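Uncharacterized protein (Bombyx mori, PDB 5AZ0) is the silkworm aldo-keto reductase AKR2E5, a TIM-barrel enzyme that probably uses NADPH to reduce carbonyl compounds to alcohols. Local coordinates at residues 83-88 with 97-102; 196-201 with 207-212; 247-252 with 257-262; 316-321 with 339-344. All coordinates share one frame; numbering follows the deposited sequence.

Contact 1: 83-88 with 97-102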
loop_
_atom_site.group_PDB
_atom_site.type_symbol
_atom_site.label_atom_id
_atom_site.label_comp_id
_atom_site.label_asym_id
_atom_site.label_seq_id
_atom_site.Cartn_x
_atom_site.Cartn_y
_atom_site.Cartn_z
ATOM N N GLN A 83 10.044 16.887 2.945
ATOM C CA GLN A 83 9.913 18.370 3.047
ATOM C C GLN A 83 8.506 18.736 3.548
ATOM O O GLN A 83 8.357 19.474 4.508
ATOM C CB GLN A 83 10.181 18.976 1.687
ATOM C CG GLN A 83 10.625 20.430 1.614
ATOM C CD GLN A 83 11.305 20.664 0.261
ATOM O OE1 GLN A 83 12.386 20.109 -0.016
ATOM N NE2 GLN A 83 10.639 21.414 -0.622
ATOM N N VAL A 84 7.462 18.132 2.966
ATOM C CA VAL A 84 6.091 18.415 3.398
ATOM C C VAL A 84 5.923 18.048 4.847
ATOM O O VAL A 84 5.378 18.850 5.612
ATOM C CB VAL A 84 5.010 17.736 2.522
ATOM C CG1 VAL A 84 3.611 17.926 3.069
ATOM C CG2 VAL A 84 5.065 18.237 1.075
ATOM N N VAL A 85 6.391 16.860 5.233
ATOM C CA VAL A 85 6.288 16.443 6.628
ATOM C C VAL A 85 6.968 17.439 7.579
ATOM O O VAL A 85 6.458 17.733 8.667
ATOM C CB VAL A 85 6.886 15.025 6.858
ATOM C CG1 VAL A 85 7.113 14.716 8.358
ATOM C CG2 VAL A 85 5.996 13.967 6.188
ATOM N N GLN A 86 8.160 17.863 7.211
ATOM C CA GLN A 86 8.913 18.804 8.041
ATOM C C GLN A 86 8.150 20.164 8.146
ATOM O O GLN A 86 8.065 20.762 9.232
ATOM C CB GLN A 86 10.321 18.996 7.502
ATOM C CG GLN A 86 11.221 19.831 8.427
ATOM C CD GLN A 86 11.333 19.269 9.819
ATOM O OE1 GLN A 86 11.759 18.147 9.995
ATOM N NE2 GLN A 86 10.931 20.032 10.812
ATOM N N GLU A 87 7.577 20.592 7.036
ATOM C CA GLU A 87 6.733 21.816 7.016
ATOM C C GLU A 87 5.579 21.730 7.965
ATOM O O GLU A 87 5.351 22.698 8.701
ATOM C CB GLU A 87 6.217 22.125 5.645
ATOM C CG GLU A 87 7.329 22.672 4.772
ATOM C CD GLU A 87 7.012 22.699 3.266
ATOM O OE1 GLU A 87 5.908 22.279 2.817
ATOM O OE2 GLU A 87 7.908 23.144 2.517
ATOM N N LYS A 88 4.901 20.563 8.024
ATOM C CA LYS A 88 3.695 20.468 8.827
ATOM C C LYS A 88 4.068 20.407 10.282
ATOM O O LYS A 88 3.307 20.862 11.172
ATOM C CB LYS A 88 2.846 19.253 8.457
ATOM C CG LYS A 88 2.522 19.180 6.971
ATOM C CD LYS A 88 1.822 20.396 6.401
ATOM C CE LYS A 88 0.573 20.804 7.160
ATOM N NZ LYS A 88 -0.275 21.739 6.311
ATOM N N GLU A 97 5.695 12.063 15.983
ATOM C CA GLU A 97 5.093 10.977 16.707
ATOM C C GLU A 97 3.620 10.763 16.315
ATOM O O GLU A 97 3.073 9.691 16.616
ATOM C CB GLU A 97 5.113 11.281 18.230
ATOM C CG GLU A 97 6.482 11.213 18.954
ATOM C CD GLU A 97 7.531 12.325 18.621
ATOM O OE1 GLU A 97 7.187 13.481 18.240
ATOM O OE2 GLU A 97 8.750 12.028 18.731
ATOM N N ASP A 98 2.962 11.786 15.749
ATOM C CA ASP A 98 1.572 11.589 15.368
ATOM C C ASP A 98 1.470 10.875 14.018
ATOM O O ASP A 98 0.376 10.488 13.639
ATOM C CB ASP A 98 0.855 12.948 15.247
ATOM C CG ASP A 98 0.953 13.798 16.568
ATOM O OD1 ASP A 98 0.874 13.235 17.672
ATOM O OD2 ASP A 98 1.192 15.006 16.457
ATOM N N LEU A 99 2.552 10.884 13.237
ATOM C CA LEU A 99 2.486 10.399 11.884
ATOM C C LEU A 99 2.884 8.911 11.825
ATOM O O LEU A 99 3.739 8.506 12.576
ATOM C CB LEU A 99 3.405 11.192 11.000
ATOM C CG LEU A 99 3.048 12.655 10.921
ATOM C CD1 LEU A 99 4.175 13.387 10.180
ATOM C CD2 LEU A 99 1.749 12.806 10.183
ATOM N N PHE A 100 2.262 8.183 10.900
ATOM C CA PHE A 100 2.629 6.838 10.541
ATOM C C PHE A 100 3.150 6.881 9.135
ATOM O O PHE A 100 2.372 7.071 8.215
ATOM C CB PHE A 100 1.404 5.914 10.597
ATOM C CG PHE A 100 1.760 4.464 10.535
ATOM C CD1 PHE A 100 2.098 3.842 9.280
ATOM C CD2 PHE A 100 1.881 3.740 11.697
ATOM C CE1 PHE A 100 2.498 2.514 9.261
ATOM C CE2 PHE A 100 2.281 2.409 11.692
ATOM C CZ PHE A 100 2.572 1.785 10.487
ATOM N N ILE A 101 4.469 6.684 8.946
ATOM C CA ILE A 101 5.075 6.795 7.639
ATOM C C ILE A 101 5.707 5.494 7.215
ATOM O O ILE A 101 6.462 4.884 7.951
ATOM C CB ILE A 101 6.159 7.895 7.660
ATOM C CG1 ILE A 101 5.503 9.245 7.991
ATOM C CG2 ILE A 101 6.893 7.982 6.318
ATOM C CD1 ILE A 101 6.553 10.292 8.337
ATOM N N THR A 102 5.335 5.055 6.043
ATOM C CA THR A 102 5.795 3.754 5.471
ATOM C C THR A 102 6.694 3.994 4.262
ATOM O O THR A 102 6.400 4.858 3.424
ATOM C CB THR A 102 4.588 2.941 4.968
ATOM O OG1 THR A 102 3.786 2.539 6.073
ATOM C CG2 THR A 102 5.041 1.631 4.275
#

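Contact 2: 196-201 with 207-212. With ACT (acetate ion), chain J.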
loop_
_atom_site.group_PDB
_atom_site.type_symbol
_atom_site.label_atom_id
_atom_site.label_comp_id
_atom_site.label_asym_id
_atom_site.label_seq_id
_atom_site.Cartn_x
_atom_site.Cartn_y
_atom_site.Cartn_z
ATOM N N ASN A 196 0.838 -7.237 5.313
ATOM C CA ASN A 196 1.014 -7.664 3.921
ATOM C C ASN A 196 0.228 -6.705 3.166
ATOM O O ASN A 196 -1.022 -6.606 3.335
ATOM C CB ASN A 196 0.492 -9.095 3.674
ATOM C CG ASN A 196 0.810 -9.631 2.267
ATOM O OD1 ASN A 196 1.652 -9.104 1.557
ATOM N ND2 ASN A 196 0.119 -10.697 1.875
ATOM N N GLN A 197 0.921 -5.929 2.350
ATOM C CA GLN A 197 0.275 -4.918 1.484
ATOM C C GLN A 197 0.092 -5.471 0.107
ATOM O O GLN A 197 1.078 -5.796 -0.562
ATOM C CB GLN A 197 1.051 -3.570 1.436
ATOM C CG GLN A 197 0.363 -2.553 0.573
ATOM C CD GLN A 197 1.029 -1.147 0.544
ATOM O OE1 GLN A 197 1.204 -0.599 -0.504
ATOM N NE2 GLN A 197 1.280 -0.555 1.693
ATOM N N ILE A 198 -1.176 -5.495 -0.341
ATOM C CA ILE A 198 -1.563 -6.174 -1.574
ATOM C C ILE A 198 -2.689 -5.445 -2.244
ATOM O O ILE A 198 -3.362 -4.623 -1.640
ATOM C CB ILE A 198 -2.091 -7.613 -1.299
ATOM C CG1 ILE A 198 -3.144 -7.597 -0.174
ATOM C CG2 ILE A 198 -0.957 -8.520 -0.971
ATOM C CD1 ILE A 198 -3.797 -8.903 0.119
ATOM N N GLU A 199 -2.963 -5.792 -3.492
ATOM C CA GLU A 199 -4.213 -5.305 -4.114
ATOM C C GLU A 199 -5.443 -5.951 -3.536
ATOM O O GLU A 199 -5.536 -7.172 -3.494
ATOM C CB GLU A 199 -4.197 -5.545 -5.611
ATOM C CG GLU A 199 -5.464 -5.019 -6.327
ATOM C CD GLU A 199 -5.478 -5.357 -7.861
ATOM O OE1 GLU A 199 -4.414 -5.711 -8.455
ATOM O OE2 GLU A 199 -6.577 -5.326 -8.446
ATOM N N VAL A 200 -6.363 -5.123 -3.047
ATOM C CA VAL A 200 -7.710 -5.553 -2.677
ATOM C C VAL A 200 -8.665 -4.488 -3.158
ATOM O O VAL A 200 -8.437 -3.284 -2.987
ATOM C CB VAL A 200 -7.923 -5.722 -1.185
ATOM C CG1 VAL A 200 -9.124 -6.671 -0.919
ATOM C CG2 VAL A 200 -6.684 -6.307 -0.522
ATOM N N ASN A 201 -9.735 -4.940 -3.784
ATOM C CA ASN A 201 -10.832 -4.088 -4.328
ATOM C C ASN A 201 -12.116 -4.970 -4.571
ATOM O O ASN A 201 -12.201 -6.117 -4.095
ATOM C CB ASN A 201 -10.336 -3.325 -5.571
ATOM C CG ASN A 201 -9.736 -4.256 -6.602
ATOM O OD1 ASN A 201 -10.441 -5.158 -7.125
ATOM N ND2 ASN A 201 -8.467 -4.025 -6.968
ATOM N N ALA A 207 -10.029 -13.205 -0.676
ATOM C CA ALA A 207 -10.616 -13.683 0.547
ATOM C C ALA A 207 -9.749 -14.674 1.293
ATOM O O ALA A 207 -9.549 -14.535 2.500
ATOM C CB ALA A 207 -12.060 -14.261 0.315
ATOM N N ASP A 208 -9.206 -15.661 0.617
ATOM C CA ASP A 208 -8.387 -16.668 1.331
ATOM C C ASP A 208 -7.113 -16.020 1.877
ATOM O O ASP A 208 -6.709 -16.308 2.990
ATOM C CB ASP A 208 -7.979 -17.858 0.416
ATOM C CG ASP A 208 -9.164 -18.799 0.090
ATOM O OD1 ASP A 208 -10.233 -18.643 0.657
ATOM O OD2 ASP A 208 -9.027 -19.648 -0.806
ATOM N N LEU A 209 -6.453 -15.212 1.043
ATOM C CA LEU A 209 -5.205 -14.525 1.498
ATOM C C LEU A 209 -5.494 -13.563 2.701
ATOM O O LEU A 209 -4.859 -13.659 3.741
ATOM C CB LEU A 209 -4.521 -13.841 0.323
ATOM C CG LEU A 209 -3.195 -13.043 0.585
ATOM C CD1 LEU A 209 -2.195 -13.893 1.322
ATOM C CD2 LEU A 209 -2.682 -12.460 -0.755
ATOM N N VAL A 210 -6.588 -12.832 2.627
ATOM C CA VAL A 210 -6.957 -11.932 3.728
ATOM C C VAL A 210 -7.247 -12.716 4.995
ATOM O O VAL A 210 -6.766 -12.376 6.061
ATOM C CB VAL A 210 -8.139 -11.045 3.314
ATOM C CG1 VAL A 210 -8.746 -10.273 4.493
ATOM C CG2 VAL A 210 -7.704 -10.082 2.225
ATOM N N ASP A 211 -8.020 -13.795 4.874
ATOM C CA ASP A 211 -8.382 -14.600 6.016
ATOM C C ASP A 211 -7.159 -15.214 6.622
ATOM O O ASP A 211 -7.017 -15.247 7.817
ATOM C CB ASP A 211 -9.396 -15.732 5.610
ATOM C CG ASP A 211 -10.799 -15.201 5.281
ATOM O OD1 ASP A 211 -11.147 -14.022 5.570
ATOM O OD2 ASP A 211 -11.559 -15.954 4.672
ATOM N N TYR A 212 -6.280 -15.722 5.783
ATOM C CA TYR A 212 -5.040 -16.313 6.307
ATOM C C TYR A 212 -4.205 -15.262 7.094
ATOM O O TYR A 212 -3.676 -15.513 8.216
ATOM C CB TYR A 212 -4.183 -16.913 5.156
ATOM C CG TYR A 212 -2.936 -17.574 5.703
ATOM C CD1 TYR A 212 -3.004 -18.828 6.352
ATOM C CD2 TYR A 212 -1.726 -16.956 5.660
ATOM C CE1 TYR A 212 -1.867 -19.419 6.886
ATOM C CE2 TYR A 212 -0.592 -17.513 6.229
ATOM C CZ TYR A 212 -0.660 -18.732 6.833
ATOM O OH TYR A 212 0.500 -19.247 7.373
HETATM C C ACT J . -10.032 -15.524 -2.946
HETATM O O ACT J . -9.845 -16.318 -2.023
HETATM O OXT ACT J . -9.034 -15.020 -3.445
HETATM C CH3 ACT J . -11.394 -15.077 -3.433
#

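Contact 3: 247-252 with 257-262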
loop_
_atom_site.group_PDB
_atom_site.type_symbol
_atom_site.label_atom_id
_atom_site.label_comp_id
_atom_site.label_asym_id
_atom_site.label_seq_id
_atom_site.Cartn_x
_atom_site.Cartn_y
_atom_site.Cartn_z
ATOM N N ALA A 247 -26.475 -0.544 -8.528
ATOM C CA ALA A 247 -26.456 -1.133 -7.165
ATOM C C ALA A 247 -25.512 -0.351 -6.214
ATOM O O ALA A 247 -25.786 -0.236 -5.044
ATOM C CB ALA A 247 -26.082 -2.628 -7.185
ATOM N N MET A 248 -24.383 0.126 -6.732
ATOM C CA MET A 248 -23.433 0.916 -5.902
ATOM C C MET A 248 -24.144 2.219 -5.503
ATOM O O MET A 248 -24.320 2.523 -4.281
ATOM C CB MET A 248 -22.136 1.191 -6.676
ATOM C CG MET A 248 -21.215 0.013 -6.946
ATOM S SD MET A 248 -20.658 -0.757 -5.430
ATOM C CE MET A 248 -19.520 0.513 -4.806
ATOM N N LEU A 249 -24.677 2.922 -6.522
ATOM C CA LEU A 249 -25.505 4.185 -6.255
ATOM C C LEU A 249 -26.618 3.978 -5.247
ATOM O O LEU A 249 -26.825 4.797 -4.317
ATOM C CB LEU A 249 -26.045 4.780 -7.547
ATOM C CG LEU A 249 -25.002 5.155 -8.635
ATOM C CD1 LEU A 249 -25.608 5.126 -10.028
ATOM C CD2 LEU A 249 -24.340 6.508 -8.385
ATOM N N ALA A 250 -27.263 2.818 -5.324
ATOM C CA ALA A 250 -28.386 2.523 -4.437
ATOM C C ALA A 250 -27.940 2.315 -3.027
ATOM O O ALA A 250 -28.538 2.834 -2.057
ATOM C CB ALA A 250 -29.172 1.311 -4.939
ATOM N N ILE A 251 -26.877 1.533 -2.879
ATOM C CA ILE A 251 -26.216 1.404 -1.538
ATOM C C ILE A 251 -25.763 2.795 -1.067
ATOM O O ILE A 251 -25.962 3.150 0.106
ATOM C CB ILE A 251 -25.054 0.366 -1.555
ATOM C CG1 ILE A 251 -25.620 -1.051 -1.862
ATOM C CG2 ILE A 251 -24.326 0.325 -0.214
ATOM C CD1 ILE A 251 -24.658 -1.998 -2.523
ATOM N N GLY A 252 -25.175 3.567 -1.984
ATOM C CA GLY A 252 -24.877 4.996 -1.719
ATOM C C GLY A 252 -26.025 5.767 -1.059
ATOM O O GLY A 252 -25.937 6.195 0.130
ATOM N N LYS A 257 -23.869 8.239 1.001
ATOM C CA LYS A 257 -22.462 8.199 0.677
ATOM C C LYS A 257 -22.309 8.083 -0.787
ATOM O O LYS A 257 -23.169 7.547 -1.463
ATOM C CB LYS A 257 -21.801 6.953 1.330
ATOM C CG LYS A 257 -21.734 6.945 2.851
ATOM C CD LYS A 257 -20.880 8.101 3.429
ATOM C CE LYS A 257 -21.089 8.161 4.944
ATOM N NZ LYS A 257 -20.105 8.925 5.747
ATOM N N THR A 258 -21.154 8.473 -1.275
ATOM C CA THR A 258 -20.812 8.217 -2.649
ATOM C C THR A 258 -20.348 6.743 -2.916
ATOM O O THR A 258 -20.190 5.913 -2.008
ATOM C CB THR A 258 -19.716 9.185 -3.102
ATOM O OG1 THR A 258 -18.441 8.796 -2.551
ATOM C CG2 THR A 258 -20.056 10.664 -2.682
ATOM N N VAL A 259 -20.115 6.467 -4.186
ATOM C CA VAL A 259 -19.792 5.146 -4.646
ATOM C C VAL A 259 -18.382 4.779 -4.161
ATOM O O VAL A 259 -18.167 3.667 -3.705
ATOM C CB VAL A 259 -19.966 5.030 -6.166
ATOM C CG1 VAL A 259 -19.247 3.826 -6.739
ATOM C CG2 VAL A 259 -21.448 4.935 -6.509
ATOM N N THR A 260 -17.457 5.724 -4.232
ATOM C CA THR A 260 -16.111 5.483 -3.765
ATOM C C THR A 260 -16.107 5.286 -2.261
ATOM O O THR A 260 -15.379 4.461 -1.759
ATOM C CB THR A 260 -15.157 6.595 -4.177
ATOM O OG1 THR A 260 -15.661 7.831 -3.716
ATOM C CG2 THR A 260 -15.001 6.604 -5.635
ATOM N N GLN A 261 -16.958 5.987 -1.548
ATOM C CA GLN A 261 -17.028 5.813 -0.129
ATOM C C GLN A 261 -17.592 4.481 0.331
ATOM O O GLN A 261 -17.257 4.022 1.452
ATOM C CB GLN A 261 -17.861 6.914 0.530
ATOM C CG GLN A 261 -17.258 8.310 0.426
ATOM C CD GLN A 261 -18.204 9.420 0.912
ATOM O OE1 GLN A 261 -19.392 9.380 0.652
ATOM N NE2 GLN A 261 -17.679 10.375 1.675
ATOM N N VAL A 262 -18.526 3.941 -0.465
ATOM C CA VAL A 262 -19.062 2.643 -0.218
ATOM C C VAL A 262 -17.932 1.626 -0.330
ATOM O O VAL A 262 -17.750 0.870 0.577
ATOM C CB VAL A 262 -20.238 2.272 -1.184
ATOM C CG1 VAL A 262 -20.635 0.798 -1.059
ATOM C CG2 VAL A 262 -21.474 3.110 -0.856
#

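Contact 4: 316-321 with 339-344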
loop_
_atom_site.group_PDB
_atom_site.type_symbol
_atom_site.label_atom_id
_atom_site.label_comp_id
_atom_site.label_asym_id
_atom_site.label_seq_id
_atom_site.Cartn_x
_atom_site.Cartn_y
_atom_site.Cartn_z
ATOM N N LEU A 316 3.251 -8.293 -16.061
ATOM C CA LEU A 316 3.571 -9.544 -16.796
ATOM C C LEU A 316 5.027 -9.730 -17.014
ATOM O O LEU A 316 5.500 -10.860 -16.943
ATOM C CB LEU A 316 2.807 -9.615 -18.135
ATOM C CG LEU A 316 1.292 -9.780 -17.841
ATOM C CD1 LEU A 316 0.448 -9.308 -19.014
ATOM C CD2 LEU A 316 0.914 -11.203 -17.355
ATOM N N PHE A 317 5.774 -8.629 -17.182
ATOM C CA PHE A 317 7.272 -8.694 -17.239
ATOM C C PHE A 317 7.951 -9.364 -16.065
ATOM O O PHE A 317 9.063 -9.778 -16.220
ATOM C CB PHE A 317 7.906 -7.330 -17.469
ATOM C CG PHE A 317 7.279 -6.224 -16.671
ATOM C CD1 PHE A 317 7.688 -5.975 -15.363
ATOM C CD2 PHE A 317 6.323 -5.419 -17.235
ATOM C CE1 PHE A 317 7.099 -4.956 -14.625
ATOM C CE2 PHE A 317 5.734 -4.407 -16.506
ATOM C CZ PHE A 317 6.113 -4.182 -15.183
ATOM N N TRP A 318 7.276 -9.537 -14.898
ATOM C CA TRP A 318 7.920 -10.270 -13.804
ATOM C C TRP A 318 7.578 -11.729 -13.682
ATOM O O TRP A 318 8.208 -12.425 -12.868
ATOM C CB TRP A 318 7.653 -9.541 -12.450
ATOM C CG TRP A 318 8.413 -8.218 -12.316
ATOM C CD1 TRP A 318 9.667 -7.918 -12.822
ATOM C CD2 TRP A 318 7.989 -7.049 -11.611
ATOM N NE1 TRP A 318 10.028 -6.640 -12.464
ATOM C CE2 TRP A 318 9.028 -6.080 -11.730
ATOM C CE3 TRP A 318 6.864 -6.734 -10.856
ATOM C CZ2 TRP A 318 8.955 -4.829 -11.147
ATOM C CZ3 TRP A 318 6.788 -5.457 -10.255
ATOM C CH2 TRP A 318 7.853 -4.521 -10.417
ATOM N N GLN A 319 6.627 -12.230 -14.485
ATOM C CA GLN A 319 6.265 -13.701 -14.441
ATOM C C GLN A 319 7.394 -14.688 -14.465
ATOM O O GLN A 319 7.357 -15.635 -13.687
ATOM C CB GLN A 319 5.285 -14.140 -15.520
ATOM C CG GLN A 319 3.951 -13.404 -15.506
ATOM C CD GLN A 319 2.831 -14.115 -16.293
ATOM O OE1 GLN A 319 1.644 -13.957 -15.979
ATOM N NE2 GLN A 319 3.210 -14.864 -17.338
ATOM N N PRO A 320 8.421 -14.473 -15.309
ATOM C CA PRO A 320 9.536 -15.467 -15.349
ATOM C C PRO A 320 10.469 -15.471 -14.143
ATOM O O PRO A 320 11.372 -16.323 -14.085
ATOM C CB PRO A 320 10.359 -15.068 -16.584
ATOM C CG PRO A 320 9.642 -13.950 -17.219
ATOM C CD PRO A 320 8.570 -13.408 -16.306
ATOM N N TYR A 321 10.290 -14.558 -13.166
ATOM C CA TYR A 321 11.263 -14.484 -12.026
ATOM C C TYR A 321 10.866 -15.393 -10.928
ATOM O O TYR A 321 9.699 -15.567 -10.657
ATOM C CB TYR A 321 11.417 -13.002 -11.563
ATOM C CG TYR A 321 12.122 -12.217 -12.633
ATOM C CD1 TYR A 321 11.438 -11.674 -13.654
ATOM C CD2 TYR A 321 13.522 -12.080 -12.604
ATOM C CE1 TYR A 321 12.105 -11.038 -14.689
ATOM C CE2 TYR A 321 14.216 -11.437 -13.605
ATOM C CZ TYR A 321 13.512 -10.934 -14.646
ATOM O OH TYR A 321 14.180 -10.279 -15.643
ATOM N N ILE A 339 12.659 -0.156 -18.474
ATOM C CA ILE A 339 13.728 0.464 -17.661
ATOM C C ILE A 339 13.182 1.226 -16.405
ATOM O O ILE A 339 13.793 1.150 -15.353
ATOM C CB ILE A 339 14.686 1.356 -18.503
ATOM C CG1 ILE A 339 16.000 1.652 -17.734
ATOM C CG2 ILE A 339 13.997 2.655 -18.946
ATOM C CD1 ILE A 339 17.247 1.732 -18.634
ATOM N N ALA A 340 12.043 1.920 -16.525
ATOM C CA ALA A 340 11.408 2.603 -15.410
ATOM C C ALA A 340 11.028 1.698 -14.181
ATOM O O ALA A 340 10.773 2.224 -13.104
ATOM C CB ALA A 340 10.179 3.370 -15.876
ATOM N N MET A 341 11.041 0.370 -14.348
ATOM C CA MET A 341 10.820 -0.573 -13.277
ATOM C C MET A 341 12.141 -1.083 -12.701
ATOM O O MET A 341 12.130 -2.011 -11.890
ATOM C CB MET A 341 10.000 -1.752 -13.812
ATOM C CG MET A 341 8.772 -1.361 -14.635
ATOM S SD MET A 341 7.622 -0.323 -13.790
ATOM C CE MET A 341 7.242 -1.345 -12.373
ATOM N N ARG A 342 13.275 -0.495 -13.109
ATOM C CA ARG A 342 14.604 -0.994 -12.730
ATOM C C ARG A 342 15.646 0.077 -12.296
ATOM O O ARG A 342 16.484 -0.205 -11.459
ATOM C CB ARG A 342 15.203 -1.780 -13.907
ATOM C CG ARG A 342 14.649 -3.171 -14.124
ATOM C CD ARG A 342 15.297 -3.916 -15.326
ATOM N NE ARG A 342 15.182 -3.278 -16.648
ATOM C CZ ARG A 342 16.136 -2.581 -17.314
ATOM N NH1 ARG A 342 17.359 -2.339 -16.822
ATOM N NH2 ARG A 342 15.850 -2.076 -18.523
ATOM N N LYS A 343 15.647 1.246 -12.945
ATOM C CA LYS A 343 16.678 2.298 -12.777
ATOM C C LYS A 343 15.971 3.619 -12.809
ATOM O O LYS A 343 15.200 3.874 -13.709
ATOM C CB LYS A 343 17.706 2.287 -13.915
ATOM C CG LYS A 343 18.642 1.090 -13.880
ATOM C CD LYS A 343 19.540 0.971 -15.137
ATOM C CE LYS A 343 20.786 0.181 -14.764
ATOM N NZ LYS A 343 21.484 -0.459 -15.883
ATOM N N TRP A 344 16.224 4.463 -11.815
ATOM C CA TRP A 344 15.595 5.789 -11.752
ATOM C C TRP A 344 16.396 6.703 -10.771
ATOM O O TRP A 344 17.195 6.200 -9.952
ATOM C CB TRP A 344 14.108 5.658 -11.319
ATOM C CG TRP A 344 13.953 5.177 -9.831
ATOM C CD1 TRP A 344 13.798 5.964 -8.717
ATOM C CD2 TRP A 344 13.980 3.820 -9.354
ATOM N NE1 TRP A 344 13.725 5.189 -7.589
ATOM C CE2 TRP A 344 13.848 3.870 -7.946
ATOM C CE3 TRP A 344 14.084 2.575 -9.981
ATOM C CZ2 TRP A 344 13.821 2.731 -7.160
ATOM C CZ3 TRP A 344 14.082 1.440 -9.193
ATOM C CH2 TRP A 344 13.951 1.534 -7.777
HETATM O O HOH W 1 12.465 -4.877 -11.750
#

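Contact 1: 83-88 with 97-102
No ring, amide or carboxylate enters the meeting of Val85 with Leu99 and Ile101; it is made of methyl groups alone. Between Leu99 and Ile101 in sequence, the Phe100 ring hangs from the other side of the strand and meets the His68 ring with the planes at about 60°, touching Ile17, Pro18 and Leu133 as well. On the side turned to the helix, Val85 and Leu99 reach for each other tip to tip, with Val85 CG1 3.7 Å from Leu99 CD1. The second methyl faces the residue two further along the chain: Val85 CG2 lies 4.3 Å from Ile101 CD1, a looser touch. One valine therefore spans two strand-side residues, its CG1 set opposite the backbone N (chi1 165°) and its CG2 beside that N. This is the helix-to-strand packing of a beta-alpha-beta unit, strand 68-70, helix 78-90 and strand 100-105, one of the repeats of the TIM barrel of aldo-keto reductases. Leu99 comes just before the strand proper, and Ile101 is inside it, so Val85 packs where strand 100-105 begins. Round the same helix, Val84 turns instead to Leu55 and Leu58 of helix 51-64, and Lys88 carries its amine to salt bridges with Asp63 and Glu91. At the strand, the backbone N of Ile101 bonds to Asn132 OD1, while its side chain also touches Leu128.

Contact 2: 196-201 with 207-212
Leu209 packs on Ile198 and Asn196 where helix 207-215 lies over strand 195-199, the first two elements of a beta-alpha-beta unit of the TIM barrel that strand 219-223 completes. Ala207 and Asp208 open the helix, and an acetate, probably from the crystallisation liquor, sits there: Asp208 N gives it a hydrogen bond of 2.8 Å to the acetate O, with an N-H...O angle of 163°. The partial positive charge of the helix start probably favours an anion here. Leu209 follows and carries the contact. Its CG stands opposite the backbone N (chi1 179°), which sends the two methyls forward to separate partners. CD2 meets Ile198 CD1 tip to tip at 3.8 Å. The other branch crosses the Asn196 side chain at about a right angle, Leu209 CD1 lying 4.0 Å from Asn196 ND2, an amide nitrogen already hydrogen-bonded to Phe177 O. Val210 borders the strand more loosely and touches Arg270. Tyr212 reaches across to Ile179 and Lys183 of helix 179-188, while its backbone N bonds to Asp208 O at 2.9 Å.

Contact 3: 247-252 with 257-262
Met248 and Val259 bring together helix 246-255 and the start of helix 259-269, two successive helices joined by a short turn; as in other aldo-keto reductases, the first is an extra helix inserted between the seventh barrel strand, 219-223, and its outer helix. Met248 crosses Val259 at about a right angle, its CB 3.8 Å from Val259 CG2. Bends at chi2 and chi3 fold the thioether back, which places CE 3.6 Å from Val259 O and also against Val262 CG1; Leu303 of helix 297-304 touches this methionine too. Leu249 starts off away from the other helix, yet its CD2 returns to lie 3.8 Å from Val259 CG2. Were Val259 an alanine, both its methyl branches would go, and Met248 CB and Leu249 CD2 would probably face a gap, with the methionine chain less firmly held. Ile251 brings CG2, opposite its backbone N, to 3.8 Å from Val262 CG1, and it also touches Thr302 and Leu295. At Gly252 the backbones themselves meet: Lys257 N bonds to Gly252 O at 3.0 Å, coming from well above the carbonyl plane, while Val262 CG2 packs on the glycine N. Just beyond, Thr258 and Gln261 form a capping box, its weak arm running from Gln261 N to Thr258 OG1 and its firm one from Thr258 N to Gln261 OE1 at 2.8 Å.

Contact 4: 316-321 with 339-344
Apolar touches come first: Met341 reaches two aromatic rings, its CG 3.9 Å from Phe317 CZ and its CE 3.8 Å from Trp318 CH2, crossing each side chain at about a right angle. Bends at chi2 (-57°) and chi3 turn the methyl back to the indole. The sulfur adds an oblique Met-aromatic contact, Met341 SD lying 5.4 Å from the Phe317 ring centroid. The rings also pack together, Phe317 CE1 over the centre of one Trp318 face. With Met341 cut back to an alanine, CG, SD and CE are gone; a gap is likely to open beside Phe317 CZ and Trp318 CH2. The polar link is a water, which accepts from Trp318 NE1 at 3.1 Å and donates to Met341 O at 2.9 Å. In aldo-keto reductases the C-terminal loop commonly borders the substrate pocket, which may hold here too. Both segments belong to this tail after helix 297-304, which covers loops following barrel strands: Trp318 meets Trp138 edge-to-face beyond strand 133-136, and Met341 O takes Trp106 NE1 beyond strand 100-105.

Along the chain the contacts come one after another, each closing before the next opens. Contacts 1 and 2 belong to separate beta-alpha-beta units of the same parallel barrel sheet; their centres are about 27 Å apart, on opposite sides of the middle of the chain. Contact 3 is farther out, about 22 Å from contact 2 between centres, pairing the helix inserted after strand 219-223 with the outer helix leading to strand 273-274. Contact 4 lies in the tail, about 23 Å from contact 2 and about 36 Å from contact 3, centre to centre. None touches another. Two thus build the barrel wall, one packs an added helix against the outer helix after it, and the last joins two parts of the tail, a region that in related aldo-keto reductases often borders the substrate pocket.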